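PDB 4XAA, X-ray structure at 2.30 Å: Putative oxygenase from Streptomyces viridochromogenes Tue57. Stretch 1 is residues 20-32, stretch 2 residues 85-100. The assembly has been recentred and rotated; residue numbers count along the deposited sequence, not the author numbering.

Stretch 1, residues 20-32: FANAGPVLAPDAI
Stretch 2, residues 85-100: DLLHREELAQLAAAFV

Two segments distant in sequence can be joined largely by apolar packing, as this putative oxygenase illustrates: no hydrogen bond crosses between them, yet 475 Å² is buried. A strand beginning at Phe 20 (Ala 21 phi/psi −159/143) runs at 136° to the helix starting near Glu 90, their axes 11.7 Å apart, so the register descends: Ala 21 faces Phe 99, Val 26 faces Glu 91 (CA–CA 6.8 Å), and Ala 31 faces Leu 86, in a 3-10 segment (85–87). Arg 89 (−54/141) leads into the helix.

Ala 21 and Ala 23 point toward the helix, Phe 20 and Asn 22 away. Ala 21 CB lies 4.2 Å from Phe 99 CE2 (chi1 −89°) at the ring edge, Ala 23 CB 3.6 Å from Phe 99 CZ. Beyond Gly 24 (phi 74°), Val 26 (t) places CG2 3.7 Å from Leu 95 CD2 (t,p) and CG1 4.1 Å from Leu 92 CD2 (m,t). Leu 27 (m,t) starts sideways but brings CD2 to 3.7 Å from Arg 89 CB. After Ala 28, at the N-cap position, Ala 31 CB meets Leu 86 CD2 (m,t) at 4.2 Å. Burial suits these alanines, Leu 27, Leu 92, Leu 95 and Phe 99, except exposed Ala 28.

Gly 24 N donates to Asn 22 OD1 (2.8 Å). Partly exposed Arg 89 (m,m,m) and Glu 91 (m,p) pair charges, NH2 to OE2 2.9 Å; Glu 91 CB lies 3.8 Å from Val 26 CG1.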

# COMPACT_ATOMS: atom_id res chain seq x y z
N PHE A 20 -11.13 1.22 4.64
CA PHE A 20 -10.26 1.59 3.52
C PHE A 20 -10.95 2.63 2.65
O PHE A 20 -12.18 2.65 2.57
CB PHE A 20 -9.91 0.36 2.69
CG PHE A 20 -11.10 -0.27 2.02
CD1 PHE A 20 -11.92 -1.15 2.71
CD2 PHE A 20 -11.41 0.03 0.70
CE1 PHE A 20 -13.03 -1.73 2.10
CE2 PHE A 20 -12.52 -0.55 0.08
CZ PHE A 20 -13.33 -1.42 0.78
N ALA A 21 -10.19 3.49 1.97
CA ALA A 21 -10.78 4.37 0.96
C ALA A 21 -9.77 4.91 -0.05
O ALA A 21 -8.63 5.20 0.29
CB ALA A 21 -11.50 5.52 1.63
N ASN A 22 -10.20 5.03 -1.30
CA ASN A 22 -9.41 5.76 -2.29
C ASN A 22 -9.68 7.25 -2.14
O ASN A 22 -10.80 7.69 -2.36
CB ASN A 22 -9.73 5.30 -3.70
CG ASN A 22 -8.81 5.90 -4.74
OD1 ASN A 22 -8.07 6.85 -4.46
ND2 ASN A 22 -8.84 5.35 -5.94
N ALA A 23 -8.66 8.00 -1.76
CA ALA A 23 -8.81 9.44 -1.51
C ALA A 23 -8.50 10.28 -2.75
O ALA A 23 -8.58 11.50 -2.72
CB ALA A 23 -7.90 9.88 -0.37
N GLY A 24 -8.12 9.62 -3.84
CA GLY A 24 -7.74 10.34 -5.03
C GLY A 24 -6.39 10.98 -4.88
O GLY A 24 -5.66 10.69 -3.95
N PRO A 25 -6.04 11.86 -5.83
CA PRO A 25 -4.74 12.54 -5.88
C PRO A 25 -4.48 13.41 -4.66
O PRO A 25 -5.39 14.00 -4.08
CB PRO A 25 -4.84 13.39 -7.15
CG PRO A 25 -5.90 12.73 -7.98
CD PRO A 25 -6.89 12.21 -6.98
N VAL A 26 -3.21 13.48 -4.28
CA VAL A 26 -2.78 14.19 -3.09
C VAL A 26 -1.58 15.04 -3.46
O VAL A 26 -1.49 16.21 -3.09
CB VAL A 26 -2.39 13.23 -1.96
CG1 VAL A 26 -1.76 14.00 -0.82
CG2 VAL A 26 -3.60 12.46 -1.48
N LEU A 27 -0.65 14.44 -4.20
CA LEU A 27 0.50 15.15 -4.70
C LEU A 27 0.29 15.56 -6.15
O LEU A 27 -0.43 14.89 -6.89
CB LEU A 27 1.76 14.30 -4.59
CG LEU A 27 2.09 13.83 -3.18
CD1 LEU A 27 3.21 12.78 -3.22
CD2 LEU A 27 2.45 15.02 -2.30
N ALA A 28 0.90 16.67 -6.53
CA ALA A 28 0.93 17.09 -7.91
C ALA A 28 1.49 15.98 -8.78
O ALA A 28 2.48 15.35 -8.41
CB ALA A 28 1.76 18.36 -8.06
N PRO A 29 0.86 15.75 -9.94
CA PRO A 29 1.20 14.72 -10.93
C PRO A 29 2.68 14.61 -11.23
O PRO A 29 3.19 13.51 -11.44
CB PRO A 29 0.44 15.18 -12.17
CG PRO A 29 -0.77 15.82 -11.62
CD PRO A 29 -0.32 16.53 -10.36
N ASP A 30 3.36 15.76 -11.25
CA ASP A 30 4.80 15.81 -11.49
C ASP A 30 5.57 15.15 -10.37
O ASP A 30 6.60 14.53 -10.60
CB ASP A 30 5.26 17.27 -11.66
CG ASP A 30 6.75 17.40 -11.86
OD1 ASP A 30 7.42 17.98 -10.97
OD2 ASP A 30 7.27 16.92 -12.89
N ALA A 31 5.06 15.27 -9.15
CA ALA A 31 5.69 14.65 -7.98
C ALA A 31 5.52 13.13 -8.03
O ALA A 31 6.44 12.37 -7.70
CB ALA A 31 5.10 15.20 -6.70
N ILE A 32 4.34 12.69 -8.45
CA ILE A 32 4.05 11.28 -8.63
C ILE A 32 4.99 10.72 -9.69
O ILE A 32 5.46 9.59 -9.59
CB ILE A 32 2.59 11.07 -9.03
CG1 ILE A 32 1.67 11.50 -7.89
CG2 ILE A 32 2.32 9.61 -9.40
CD1 ILE A 32 2.01 10.84 -6.58
N ASP A 85 13.10 12.15 -1.15
CA ASP A 85 12.63 13.25 -0.32
C ASP A 85 11.14 13.45 -0.45
O ASP A 85 10.49 13.93 0.48
CB ASP A 85 13.37 14.54 -0.70
CG ASP A 85 14.88 14.38 -0.60
OD1 ASP A 85 15.35 13.73 0.36
OD2 ASP A 85 15.58 14.90 -1.49
N LEU A 86 10.59 13.05 -1.60
CA LEU A 86 9.15 13.21 -1.84
C LEU A 86 8.32 12.34 -0.90
O LEU A 86 7.14 12.63 -0.69
CB LEU A 86 8.80 12.89 -3.29
CG LEU A 86 9.22 13.97 -4.27
CD1 LEU A 86 9.09 13.48 -5.69
CD2 LEU A 86 8.37 15.20 -4.01
N LEU A 87 8.93 11.30 -0.33
CA LEU A 87 8.25 10.50 0.69
C LEU A 87 7.75 11.35 1.84
O LEU A 87 6.82 10.97 2.56
CB LEU A 87 9.17 9.43 1.27
CG LEU A 87 9.75 8.38 0.35
CD1 LEU A 87 10.75 7.57 1.17
CD2 LEU A 87 8.64 7.50 -0.23
N HIS A 88 8.38 12.51 2.01
CA HIS A 88 8.19 13.31 3.21
C HIS A 88 7.47 14.61 2.95
O HIS A 88 7.50 15.52 3.78
CB HIS A 88 9.55 13.55 3.84
CG HIS A 88 10.39 12.31 3.90
ND1 HIS A 88 10.04 11.23 4.68
CD2 HIS A 88 11.52 11.96 3.25
CE1 HIS A 88 10.93 10.27 4.52
NE2 HIS A 88 11.84 10.69 3.66
N ARG A 89 6.82 14.70 1.79
CA ARG A 89 5.91 15.80 1.51
C ARG A 89 4.91 15.85 2.65
O ARG A 89 4.46 14.82 3.14
CB ARG A 89 5.19 15.64 0.16
CG ARG A 89 6.08 15.71 -1.07
CD ARG A 89 6.68 17.10 -1.26
NE ARG A 89 5.66 18.12 -1.46
CZ ARG A 89 5.77 19.37 -1.04
NH1 ARG A 89 6.87 19.76 -0.41
NH2 ARG A 89 4.78 20.24 -1.25
N GLU A 90 4.57 17.06 3.06
CA GLU A 90 3.71 17.27 4.20
C GLU A 90 2.25 16.87 3.94
O GLU A 90 1.51 16.57 4.88
CB GLU A 90 3.78 18.73 4.63
CG GLU A 90 3.54 19.70 3.47
CD GLU A 90 4.83 20.10 2.72
OE1 GLU A 90 5.82 19.31 2.70
OE2 GLU A 90 4.85 21.22 2.16
N GLU A 91 1.84 16.89 2.68
CA GLU A 91 0.46 16.55 2.35
C GLU A 91 0.12 15.11 2.76
O GLU A 91 -1.03 14.80 3.08
CB GLU A 91 0.21 16.74 0.86
CG GLU A 91 0.36 18.17 0.36
CD GLU A 91 1.79 18.49 -0.04
OE1 GLU A 91 2.71 17.78 0.44
OE2 GLU A 91 1.99 19.44 -0.84
N LEU A 92 1.13 14.25 2.76
CA LEU A 92 0.89 12.83 3.03
C LEU A 92 0.48 12.60 4.46
O LEU A 92 -0.55 11.99 4.72
CB LEU A 92 2.13 12.02 2.69
CG LEU A 92 2.45 12.09 1.20
CD1 LEU A 92 3.75 11.35 0.88
CD2 LEU A 92 1.31 11.54 0.39
N ALA A 93 1.26 13.14 5.40
CA ALA A 93 0.95 12.94 6.81
C ALA A 93 -0.31 13.71 7.18
O ALA A 93 -1.08 13.29 8.03
CB ALA A 93 2.11 13.36 7.67
N GLN A 94 -0.52 14.85 6.52
CA GLN A 94 -1.75 15.62 6.73
C GLN A 94 -2.99 14.86 6.22
O GLN A 94 -4.03 14.87 6.87
CB GLN A 94 -1.63 16.99 6.06
CG GLN A 94 -0.69 17.95 6.81
CD GLN A 94 -0.26 19.16 5.99
OE1 GLN A 94 -0.63 19.31 4.82
NE2 GLN A 94 0.54 20.02 6.61
N LEU A 95 -2.87 14.18 5.09
CA LEU A 95 -3.95 13.30 4.66
C LEU A 95 -4.25 12.21 5.69
O LEU A 95 -5.41 11.96 6.03
CB LEU A 95 -3.62 12.63 3.33
CG LEU A 95 -4.75 11.75 2.81
CD1 LEU A 95 -5.85 12.64 2.23
CD2 LEU A 95 -4.27 10.77 1.76
N ALA A 96 -3.20 11.56 6.19
CA ALA A 96 -3.35 10.48 7.14
C ALA A 96 -3.92 10.99 8.45
O ALA A 96 -4.81 10.36 9.01
CB ALA A 96 -2.01 9.78 7.37
N ALA A 97 -3.42 12.12 8.94
CA ALA A 97 -3.98 12.74 10.14
C ALA A 97 -5.47 13.07 9.98
O ALA A 97 -6.26 12.84 10.90
CB ALA A 97 -3.20 13.98 10.49
N ALA A 98 -5.86 13.61 8.83
CA ALA A 98 -7.28 13.86 8.57
C ALA A 98 -8.10 12.57 8.64
O ALA A 98 -9.09 12.48 9.37
CB ALA A 98 -7.45 14.53 7.21
N PHE A 99 -7.70 11.56 7.89
CA PHE A 99 -8.46 10.31 7.84
C PHE A 99 -8.58 9.66 9.20
O PHE A 99 -9.64 9.18 9.57
CB PHE A 99 -7.82 9.34 6.84
CG PHE A 99 -8.33 9.51 5.46
CD1 PHE A 99 -8.01 10.65 4.73
CD2 PHE A 99 -9.19 8.57 4.90
CE1 PHE A 99 -8.51 10.83 3.45
CE2 PHE A 99 -9.69 8.74 3.62
CZ PHE A 99 -9.35 9.87 2.89
N VAL A 100 -7.51 9.71 9.96
CA VAL A 100 -7.47 9.05 11.26
C VAL A 100 -7.90 10.02 12.37
O VAL A 100 -8.05 9.63 13.54
CB VAL A 100 -6.05 8.44 11.49
CG1 VAL A 100 -5.25 9.19 12.55
CG2 VAL A 100 -6.15 6.98 11.79